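Long-range contact in multisubunit Na+/H+ antiporter, D subunit (Anoxybacillus flavithermus, PDB 6Z16), which probably helps exchange sodium ions for protons across the cell membrane as one subunit of a multisubunit antiporter related to respiratory complex I: residues 229-238 against 295-305. Residues are numbered along the deposited sequence; the frame is centred on the assembly and turned at random.
Sequences LPGAYYAPPT and DMRYIVIYNII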
loop_
_atom_site.group_PDB
_atom_site.type_symbol
_atom_site.label_atom_id
_atom_site.label_comp_id
_atom_site.label_asym_id
_atom_site.label_seq_id
_atom_site.Cartn_x
_atom_site.Cartn_y
_atom_site.Cartn_z
ATOM N N LEU D 229 -52.653 -35.768 -23.019
ATOM C CA LEU D 229 -52.085 -36.974 -22.425
ATOM C C LEU D 229 -51.953 -38.219 -23.315
ATOM O O LEU D 229 -50.968 -38.942 -23.122
ATOM C CB LEU D 229 -52.868 -37.284 -21.143
ATOM C CG LEU D 229 -52.281 -38.271 -20.131
ATOM C CD1 LEU D 229 -52.540 -37.781 -18.745
ATOM C CD2 LEU D 229 -52.913 -39.616 -20.259
ATOM N N PRO D 230 -52.873 -38.549 -24.250
ATOM C CA PRO D 230 -52.635 -39.742 -25.097
ATOM C C PRO D 230 -51.360 -39.744 -25.931
ATOM O O PRO D 230 -50.606 -40.720 -25.864
ATOM C CB PRO D 230 -53.882 -39.782 -25.976
ATOM C CG PRO D 230 -54.919 -39.264 -25.118
ATOM C CD PRO D 230 -54.302 -38.169 -24.333
ATOM N N GLY D 231 -51.074 -38.690 -26.695
ATOM C CA GLY D 231 -49.845 -38.683 -27.480
ATOM C C GLY D 231 -48.600 -38.545 -26.623
ATOM O O GLY D 231 -47.570 -39.181 -26.892
ATOM N N ALA D 232 -48.694 -37.734 -25.563
ATOM C CA ALA D 232 -47.574 -37.512 -24.655
ATOM C C ALA D 232 -47.173 -38.792 -23.944
ATOM O O ALA D 232 -45.983 -39.039 -23.727
ATOM C CB ALA D 232 -47.928 -36.434 -23.636
ATOM N N TYR D 233 -48.144 -39.625 -23.575
ATOM C CA TYR D 233 -47.763 -40.891 -22.971
ATOM C C TYR D 233 -47.598 -42.001 -23.996
ATOM O O TYR D 233 -47.123 -43.079 -23.643
ATOM C CB TYR D 233 -48.763 -41.317 -21.897
ATOM C CG TYR D 233 -48.688 -40.524 -20.611
ATOM C CD1 TYR D 233 -47.723 -39.544 -20.420
ATOM C CD2 TYR D 233 -49.540 -40.807 -19.559
ATOM C CE1 TYR D 233 -47.654 -38.831 -19.246
ATOM C CE2 TYR D 233 -49.471 -40.105 -18.374
ATOM C CZ TYR D 233 -48.526 -39.120 -18.225
ATOM O OH TYR D 233 -48.454 -38.421 -17.048
ATOM N N TYR D 234 -47.970 -41.773 -25.248
ATOM C CA TYR D 234 -47.606 -42.727 -26.280
ATOM C C TYR D 234 -46.148 -42.589 -26.686
ATOM O O TYR D 234 -45.571 -43.542 -27.220
ATOM C CB TYR D 234 -48.517 -42.555 -27.496
ATOM C CG TYR D 234 -48.380 -43.652 -28.515
ATOM C CD1 TYR D 234 -48.927 -44.903 -28.283
ATOM C CD2 TYR D 234 -47.704 -43.443 -29.704
ATOM C CE1 TYR D 234 -48.804 -45.917 -29.205
ATOM C CE2 TYR D 234 -47.577 -44.451 -30.636
ATOM C CZ TYR D 234 -48.129 -45.685 -30.379
ATOM O OH TYR D 234 -48.009 -46.697 -31.300
ATOM N N ALA D 235 -45.537 -41.430 -26.430
ATOM C CA ALA D 235 -44.123 -41.197 -26.748
ATOM C C ALA D 235 -43.047 -41.967 -25.955
ATOM O O ALA D 235 -42.212 -42.611 -26.600
ATOM C CB ALA D 235 -43.835 -39.698 -26.649
ATOM N N PRO D 236 -42.978 -41.927 -24.613
ATOM C CA PRO D 236 -41.707 -42.247 -23.927
ATOM C C PRO D 236 -41.437 -43.740 -23.873
ATOM O O PRO D 236 -42.320 -44.546 -24.199
ATOM C CB PRO D 236 -41.932 -41.688 -22.518
ATOM C CG PRO D 236 -43.331 -41.897 -22.297
ATOM C CD PRO D 236 -44.022 -41.668 -23.603
ATOM N N PRO D 237 -40.227 -44.154 -23.484
ATOM C CA PRO D 237 -39.970 -45.582 -23.252
ATOM C C PRO D 237 -40.660 -46.096 -21.995
ATOM O O PRO D 237 -41.233 -45.345 -21.206
ATOM C CB PRO D 237 -38.447 -45.652 -23.119
ATOM C CG PRO D 237 -37.956 -44.481 -23.861
ATOM C CD PRO D 237 -38.963 -43.406 -23.607
ATOM N N THR D 238 -40.541 -47.418 -21.801
ATOM C CA THR D 238 -41.434 -48.132 -20.886
ATOM C C THR D 238 -41.231 -47.813 -19.401
ATOM O O THR D 238 -42.240 -47.547 -18.724
ATOM C CB THR D 238 -41.362 -49.638 -21.169
ATOM O OG1 THR D 238 -41.824 -49.898 -22.499
ATOM C CG2 THR D 238 -42.204 -50.412 -20.182
ATOM N N ASP D 295 -54.928 -51.114 -29.134
ATOM C CA ASP D 295 -53.522 -50.813 -28.908
ATOM C C ASP D 295 -53.304 -50.750 -27.404
ATOM O O ASP D 295 -54.051 -50.057 -26.709
ATOM C CB ASP D 295 -53.154 -49.488 -29.573
ATOM C CG ASP D 295 -51.675 -49.297 -29.706
ATOM O OD1 ASP D 295 -50.933 -50.202 -29.305
ATOM O OD2 ASP D 295 -51.252 -48.241 -30.212
ATOM N N MET D 296 -52.278 -51.456 -26.910
ATOM C CA MET D 296 -52.148 -51.719 -25.474
ATOM C C MET D 296 -51.876 -50.449 -24.678
ATOM O O MET D 296 -52.493 -50.220 -23.623
ATOM C CB MET D 296 -51.034 -52.736 -25.219
ATOM C CG MET D 296 -51.326 -54.134 -25.692
ATOM S SD MET D 296 -50.092 -55.345 -25.192
ATOM C CE MET D 296 -48.770 -55.002 -26.340
ATOM N N ARG D 297 -50.951 -49.615 -25.173
ATOM C CA ARG D 297 -50.577 -48.388 -24.475
ATOM C C ARG D 297 -51.758 -47.434 -24.365
ATOM O O ARG D 297 -51.988 -46.859 -23.298
ATOM C CB ARG D 297 -49.398 -47.718 -25.184
ATOM C CG ARG D 297 -48.084 -48.478 -25.083
ATOM C CD ARG D 297 -47.031 -47.918 -26.018
ATOM N NE ARG D 297 -46.433 -46.652 -25.627
ATOM C CZ ARG D 297 -45.239 -46.538 -25.061
ATOM N NH1 ARG D 297 -44.503 -47.615 -24.834
ATOM N NH2 ARG D 297 -44.768 -45.343 -24.750
ATOM N N TYR D 298 -52.554 -47.309 -25.436
ATOM C CA TYR D 298 -53.740 -46.458 -25.391
ATOM C C TYR D 298 -54.783 -46.973 -24.416
ATOM O O TYR D 298 -55.457 -46.170 -23.759
ATOM C CB TYR D 298 -54.365 -46.324 -26.774
ATOM C CG TYR D 298 -53.636 -45.379 -27.683
ATOM C CD1 TYR D 298 -53.722 -44.010 -27.488
ATOM C CD2 TYR D 298 -52.901 -45.845 -28.754
ATOM C CE1 TYR D 298 -53.070 -43.134 -28.315
ATOM C CE2 TYR D 298 -52.245 -44.970 -29.596
ATOM C CZ TYR D 298 -52.335 -43.617 -29.368
ATOM O OH TYR D 298 -51.691 -42.733 -30.196
ATOM N N ILE D 299 -54.914 -48.295 -24.299
ATOM C CA ILE D 299 -55.852 -48.879 -23.345
ATOM C C ILE D 299 -55.453 -48.519 -21.922
ATOM O O ILE D 299 -56.286 -48.056 -21.131
ATOM C CB ILE D 299 -55.943 -50.401 -23.556
ATOM C CG1 ILE D 299 -56.624 -50.696 -24.888
ATOM C CG2 ILE D 299 -56.714 -51.057 -22.441
ATOM C CD1 ILE D 299 -56.443 -52.094 -25.375
ATOM N N VAL D 300 -54.160 -48.635 -21.601
ATOM C CA VAL D 300 -53.735 -48.321 -20.236
ATOM C C VAL D 300 -53.804 -46.811 -19.966
ATOM O O VAL D 300 -54.117 -46.386 -18.844
ATOM C CB VAL D 300 -52.332 -48.905 -19.982
ATOM C CG1 VAL D 300 -51.924 -48.738 -18.532
ATOM C CG2 VAL D 300 -52.300 -50.360 -20.358
ATOM N N ILE D 301 -53.584 -45.989 -21.000
ATOM C CA ILE D 301 -53.694 -44.530 -20.883
ATOM C C ILE D 301 -55.127 -44.110 -20.554
ATOM O O ILE D 301 -55.378 -43.307 -19.638
ATOM C CB ILE D 301 -53.185 -43.875 -22.183
ATOM C CG1 ILE D 301 -51.661 -43.873 -22.243
ATOM C CG2 ILE D 301 -53.724 -42.487 -22.378
ATOM C CD1 ILE D 301 -51.134 -43.653 -23.629
ATOM N N TYR D 302 -56.096 -44.658 -21.282
ATOM C CA TYR D 302 -57.472 -44.312 -20.966
ATOM C C TYR D 302 -57.958 -44.954 -19.673
ATOM O O TYR D 302 -58.875 -44.416 -19.043
ATOM C CB TYR D 302 -58.374 -44.647 -22.146
ATOM C CG TYR D 302 -58.236 -43.629 -23.249
ATOM C CD1 TYR D 302 -58.870 -42.401 -23.155
ATOM C CD2 TYR D 302 -57.475 -43.884 -24.374
ATOM C CE1 TYR D 302 -58.745 -41.461 -24.148
ATOM C CE2 TYR D 302 -57.344 -42.953 -25.367
ATOM C CZ TYR D 302 -57.983 -41.744 -25.252
ATOM O OH TYR D 302 -57.862 -40.811 -26.249
ATOM N N ASN D 303 -57.325 -46.040 -19.217
ATOM C CA ASN D 303 -57.636 -46.518 -17.871
ATOM C C ASN D 303 -57.099 -45.584 -16.793
ATOM O O ASN D 303 -57.724 -45.463 -15.727
ATOM C CB ASN D 303 -57.113 -47.935 -17.645
ATOM C CG ASN D 303 -57.858 -48.964 -18.454
ATOM O OD1 ASN D 303 -57.271 -49.775 -19.156
ATOM N ND2 ASN D 303 -59.166 -48.902 -18.395
ATOM N N ILE D 304 -55.960 -44.921 -17.048
ATOM C CA ILE D 304 -55.493 -43.853 -16.156
ATOM C C ILE D 304 -56.542 -42.757 -16.053
ATOM O O ILE D 304 -56.890 -42.309 -14.952
ATOM C CB ILE D 304 -54.153 -43.263 -16.636
ATOM C CG1 ILE D 304 -53.029 -44.278 -16.622
ATOM C CG2 ILE D 304 -53.741 -42.067 -15.791
ATOM C CD1 ILE D 304 -51.843 -43.753 -17.353
ATOM N N ILE D 305 -57.070 -42.330 -17.209
ATOM C CA ILE D 305 -58.060 -41.245 -17.238
ATOM C C ILE D 305 -59.334 -41.637 -16.485
ATOM O O ILE D 305 -59.867 -40.853 -15.683
ATOM C CB ILE D 305 -58.356 -40.840 -18.692
ATOM C CG1 ILE D 305 -57.094 -40.302 -19.354
ATOM C CG2 ILE D 305 -59.436 -39.783 -18.749
ATOM C CD1 ILE D 305 -57.245 -40.055 -20.820
#
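Arg-297, in the first turn of helix 296-315, reaches the backbone of residues 233-236, in the segment running on from helix 229-234, within the antiporter-like membrane domain that Mrp subunits share with complex I; the two helix axes come within 10.0 Å at 129°, nearer perpendicular than antiparallel. Polar contacts converge on one nitrogen. Arg-297 NH2 donates to Pro-236 O at 2.6 Å with an N-H...O angle of 152°, the acceptor lying at the guanidinium edge and the donor in the carbonyl plane. The same NH2 adds weak bonds to Tyr-233 O and Tyr-234 O, so three carbonyls share it. The chain bends at chi3, which swings the guanidinium past Tyr-234 to these oxygens. A methionine here would remove the guanidinium and probably leave the Pro-236 carbonyl without this partner and the turn freer to shift. Aromatic contact follows: the Tyr-234 and Tyr-298 rings lie nearly parallel, 17° between planes, but slid apart with little overlap, their centroids separated by 4.8 Å; Tyr-298 stacks instead with Tyr-293. Apolar contact fills the rest. Leu-229 CD2 meets Ile-301 CG2 at 3.7 Å, and Ile-301 CD1 reaches Tyr-233 CB at 3.8 Å. Met-609 of a neighbouring subunit packs on both Pro-230 and Tyr-302, whose side chains cross at about a right angle, with Pro-230 CG 3.9 Å from Tyr-302 CZ.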